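Local coordinates for protein lactaldehyde dehydrogenase (Escherichia coli, PDB 2IMP) that oxidises L-lactaldehyde irreversibly to L-lactate with NAD+ as cofactor, and acts as well on glycolaldehyde and L-glyceraldehyde, at residues 424-427 / 428-432; 61-64 / 65-69. All blocks are in the same frame, centred on the assembly; numbering follows the deposited sequence.

Interaction 1. Residues 424-427 / 428-432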
loop_
_atom_site.group_PDB
_atom_site.type_symbol
_atom_site.label_atom_id
_atom_site.label_comp_id
_atom_site.label_asym_id
_atom_site.label_seq_id
_atom_site.Cartn_x
_atom_site.Cartn_y
_atom_site.Cartn_z
ATOM N N MET A 424 -2.060 -25.549 -6.219
ATOM C CA MET A 424 -2.028 -24.346 -7.036
ATOM C C MET A 424 -3.161 -24.321 -8.086
ATOM O O MET A 424 -3.672 -23.258 -8.440
ATOM C CB MET A 424 -0.671 -24.206 -7.736
ATOM C CG MET A 424 0.519 -24.144 -6.783
ATOM S SD MET A 424 0.222 -23.085 -5.339
ATOM C CE MET A 424 0.190 -21.451 -6.104
ATOM N N LYS A 425 -3.536 -25.506 -8.560
ATOM C CA LYS A 425 -4.601 -25.633 -9.542
ATOM C C LYS A 425 -5.985 -25.341 -8.926
ATOM O O LYS A 425 -6.811 -24.657 -9.527
ATOM C CB LYS A 425 -4.576 -27.034 -10.159
ATOM C CG LYS A 425 -5.135 -27.090 -11.574
ATOM C CD LYS A 425 -4.752 -28.392 -12.264
ATOM C CE LYS A 425 -5.173 -28.391 -13.730
ATOM N NZ LYS A 425 -4.710 -29.623 -14.437
ATOM N N ALA A 426 -6.203 -25.868 -7.723
ATOM C CA ALA A 426 -7.442 -25.637 -6.993
ATOM C C ALA A 426 -7.612 -24.139 -6.638
ATOM O O ALA A 426 -8.684 -23.558 -6.807
ATOM C CB ALA A 426 -7.456 -26.474 -5.729
ATOM N N ILE A 427 -6.533 -23.538 -6.150
ATOM C CA ILE A 427 -6.544 -22.124 -5.816
ATOM C C ILE A 427 -6.923 -21.265 -7.035
ATOM O O ILE A 427 -7.782 -20.387 -6.959
ATOM C CB ILE A 427 -5.158 -21.666 -5.306
ATOM C CG1 ILE A 427 -4.876 -22.296 -3.940
ATOM C CG2 ILE A 427 -5.096 -20.144 -5.236
ATOM C CD1 ILE A 427 -3.473 -22.048 -3.432
ATOM N N LYS A 428 -6.271 -21.548 -8.155
ATOM C CA LYS A 428 -6.538 -20.825 -9.386
ATOM C C LYS A 428 -7.945 -21.100 -9.976
ATOM O O LYS A 428 -8.580 -20.203 -10.512
ATOM C CB LYS A 428 -5.465 -21.164 -10.431
ATOM C CG LYS A 428 -5.549 -20.320 -11.700
ATOM C CD LYS A 428 -4.366 -20.569 -12.632
ATOM C CE LYS A 428 -4.375 -19.596 -13.812
ATOM N NZ LYS A 428 -3.175 -19.742 -14.699
ATOM N N GLY A 429 -8.419 -22.334 -9.836
ATOM C CA GLY A 429 -9.719 -22.695 -10.382
ATOM C C GLY A 429 -10.946 -22.391 -9.537
ATOM O O GLY A 429 -12.020 -22.130 -10.079
ATOM N N LEU A 430 -10.801 -22.432 -8.217
ATOM C CA LEU A 430 -11.923 -22.159 -7.319
ATOM C C LEU A 430 -12.367 -20.672 -7.276
ATOM O O LEU A 430 -11.581 -19.782 -6.945
ATOM C CB LEU A 430 -11.580 -22.649 -5.902
ATOM C CG LEU A 430 -11.597 -24.177 -5.753
ATOM C CD1 LEU A 430 -11.045 -24.606 -4.408
ATOM C CD2 LEU A 430 -13.023 -24.668 -5.915
ATOM N N LYS A 431 -13.626 -20.422 -7.609
ATOM C CA LYS A 431 -14.154 -19.063 -7.610
ATOM C C LYS A 431 -14.883 -18.676 -6.294
ATOM O O LYS A 431 -16.104 -18.545 -6.252
ATOM C CB LYS A 431 -15.078 -18.888 -8.818
ATOM C CG LYS A 431 -14.352 -19.112 -10.140
ATOM C CD LYS A 431 -15.301 -19.166 -11.328
ATOM C CE LYS A 431 -14.542 -19.527 -12.603
ATOM N NZ LYS A 431 -15.420 -19.719 -13.793
ATOM N N PHE A 432 -14.093 -18.508 -5.238
ATOM C CA PHE A 432 -14.599 -18.160 -3.918
ATOM C C PHE A 432 -13.776 -17.069 -3.200
ATOM O O PHE A 432 -12.595 -16.885 -3.487
ATOM C CB PHE A 432 -14.650 -19.417 -3.035
ATOM C CG PHE A 432 -15.631 -20.456 -3.505
ATOM C CD1 PHE A 432 -15.380 -21.207 -4.651
ATOM C CD2 PHE A 432 -16.840 -20.638 -2.839
ATOM C CE1 PHE A 432 -16.311 -22.128 -5.115
ATOM C CE2 PHE A 432 -17.778 -21.561 -3.300
ATOM C CZ PHE A 432 -17.518 -22.297 -4.441
#
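Leu430 folds back against Ala426 at the C-terminal end of helix 420-429. Its backbone N donates a 2.8 Å hydrogen bond to Ala426 O, with the donor tilted 21° from the carbonyl plane, and its CB and CG both pack against that same oxygen, CG at 3.2 Å. With CG anti to its own carbonyl carbon (chi1 -73°), the side chain lies alongside the last turn, where CD1 reaches Ala426 CB at 4.3 Å. The two preceding amides make the same kind of bond: Gly429 N to Lys425 O at 2.8 Å, and Lys428 N to Met424 O at 3.1 Å, the latter from above the carbonyl plane. The side carrying the exposed lysines is looser: Lys428 brings CB to 3.4 Å from Met424 O, then runs extended and touches Gly133 of another subunit, while Lys425 reaches across to helix 397-405, where NZ forms a salt bridge with Glu398. Leu430 is where the chain leaves helical geometry. Helix 420-429 is the crossover of a beta-alpha-beta unit: Ala426 rests on Ile415 of strand 409-416, Ile427 on Ile437 of strand 434-437, and Leu430 on both strands and on Ala404 of helix 397-405.

Interaction 2. Residues 61-64 / 65-69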
loop_
_atom_site.group_PDB
_atom_site.type_symbol
_atom_site.label_atom_id
_atom_site.label_comp_id
_atom_site.label_asym_id
_atom_site.label_seq_id
_atom_site.Cartn_x
_atom_site.Cartn_y
_atom_site.Cartn_z
ATOM N N GLU A 61 -16.345 12.188 14.659
ATOM C CA GLU A 61 -15.296 12.171 13.651
ATOM C C GLU A 61 -14.185 13.202 13.958
ATOM O O GLU A 61 -13.018 12.979 13.643
ATOM C CB GLU A 61 -15.861 12.426 12.240
ATOM C CG GLU A 61 -14.767 12.422 11.163
ATOM C CD GLU A 61 -15.288 12.333 9.724
ATOM O OE1 GLU A 61 -16.477 12.649 9.476
ATOM O OE2 GLU A 61 -14.485 11.955 8.830
ATOM N N ALA A 62 -14.563 14.308 14.593
ATOM C CA ALA A 62 -13.598 15.342 14.949
ATOM C C ALA A 62 -12.582 14.872 16.011
ATOM O O ALA A 62 -11.491 15.432 16.143
ATOM C CB ALA A 62 -14.325 16.594 15.431
ATOM N N LEU A 63 -12.961 13.852 16.773
ATOM C CA LEU A 63 -12.053 13.295 17.766
ATOM C C LEU A 63 -10.835 12.606 17.113
ATOM O O LEU A 63 -10.980 11.912 16.104
ATOM C CB LEU A 63 -12.772 12.260 18.632
ATOM C CG LEU A 63 -13.804 12.746 19.655
ATOM C CD1 LEU A 63 -14.411 11.543 20.359
ATOM C CD2 LEU A 63 -13.138 13.673 20.660
ATOM N N PRO A 64 -9.630 12.813 17.664
ATOM C CA PRO A 64 -8.467 12.155 17.060
ATOM C C PRO A 64 -8.786 10.642 17.035
ATOM O O PRO A 64 -9.445 10.145 17.948
ATOM C CB PRO A 64 -7.340 12.488 18.033
ATOM C CG PRO A 64 -7.749 13.845 18.556
ATOM C CD PRO A 64 -9.235 13.671 18.795
ATOM N N ALA A 65 -8.335 9.934 15.999
ATOM C CA ALA A 65 -8.608 8.507 15.891
ATOM C C ALA A 65 -8.203 7.675 17.128
ATOM O O ALA A 65 -8.925 6.757 17.530
ATOM C CB ALA A 65 -7.933 7.936 14.639
ATOM N N ILE A 66 -7.059 7.996 17.723
ATOM C CA ILE A 66 -6.633 7.240 18.892
ATOM C C ILE A 66 -7.644 7.345 20.055
ATOM O O ILE A 66 -7.783 6.421 20.855
ATOM C CB ILE A 66 -5.238 7.685 19.377
ATOM C CG1 ILE A 66 -4.743 6.736 20.477
ATOM C CG2 ILE A 66 -5.285 9.136 19.874
ATOM C CD1 ILE A 66 -4.342 5.359 19.986
ATOM N N GLU A 67 -8.350 8.471 20.132
ATOM C CA GLU A 67 -9.352 8.621 21.177
ATOM C C GLU A 67 -10.584 7.733 20.923
ATOM O O GLU A 67 -11.202 7.238 21.863
ATOM C CB GLU A 67 -9.753 10.090 21.347
ATOM C CG GLU A 67 -8.728 10.880 22.160
ATOM C CD GLU A 67 -9.038 12.367 22.261
ATOM O OE1 GLU A 67 -10.200 12.723 22.558
ATOM O OE2 GLU A 67 -8.108 13.178 22.056
ATOM N N ARG A 68 -10.927 7.535 19.653
ATOM C CA ARG A 68 -12.034 6.647 19.346
ATOM C C ARG A 68 -11.612 5.201 19.678
ATOM O O ARG A 68 -12.398 4.401 20.190
ATOM C CB ARG A 68 -12.448 6.780 17.873
ATOM C CG ARG A 68 -12.977 8.179 17.521
ATOM C CD ARG A 68 -13.629 8.219 16.149
ATOM N NE ARG A 68 -12.695 7.903 15.073
ATOM C CZ ARG A 68 -12.108 8.805 14.293
ATOM N NH1 ARG A 68 -12.356 10.095 14.463
ATOM N NH2 ARG A 68 -11.278 8.414 13.336
ATOM N N ALA A 69 -10.345 4.900 19.405
ATOM C CA ALA A 69 -9.801 3.594 19.726
ATOM C C ALA A 69 -9.876 3.343 21.249
ATOM O O ALA A 69 -10.217 2.248 21.705
ATOM C CB ALA A 69 -8.356 3.501 19.258
#
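Pro64 O accepts two backbone N-H groups from the first turn of helix 65-81: Glu67 N at 3.0 Å, from 52° above the carbonyl plane, and more weakly Arg68 N at 3.5 Å. Pro64 itself occupies the N-cap position. Glu67 turns back over it: with CG anti to the carbonyl carbon (chi1 -79°) and the chain extended beyond, its side chain runs beside the proline ring, pointing the same way, and sets OE2 3.5 Å from Pro64 CD. The other carboxylate oxygen, OE1, meets Leu63 CD2 at 3.6 Å, the leucine crossing the glutamate nearly at a right angle. On the more buried side Arg68, bent at chi3 (-62°), brings its guanidinium back toward residues 61-63, with Ala65 CA over one face, offset toward the rim. NH1 approaches Glu61 O at 3.1 Å near the guanidinium plane and bonds weakly to Trp60 O, while NE is hydrogen-bonded to Leu168 O. A glycine here in place of Pro64 would probably leave the Glu67 carboxylate without the ring it lies against, and the backbone freer to turn just ahead of the helix. The segment is the short corner between helix 43-62 and helix 65-81. Glu61, whose OE1 is hydrogen-bonded to Gln57, uses OE2 to tie the end of the first helix to Ala142 N in strand 134-149, Ala65 and Ala69 of the second pack on Ala119, just beyond helix 98-116, and Pro64 and Ile66 touch Asp130 of a neighbouring subunit.

In the fold
From the N terminus, interaction 2 comes first, at the corner where helix 43-62 gives way to helix 65-81; interaction 1 follows much later, at the end of helix 420-429. Each closes only a local turn, so the two stand in series, neither nested nor crossed. Their centres are 41 Å apart and their nearest atoms about 30 Å, with no touch between them. One begins a helix and the other ends one. Residues 61-69 join two N-terminal helices beside the sheet containing strand 134-149, whereas 424-432 belong to a crossover of the sheet containing strands 409-416 and 434-437. Both also meet other subunits of the homotetramer, and both lie away from the lactate and NADH sites.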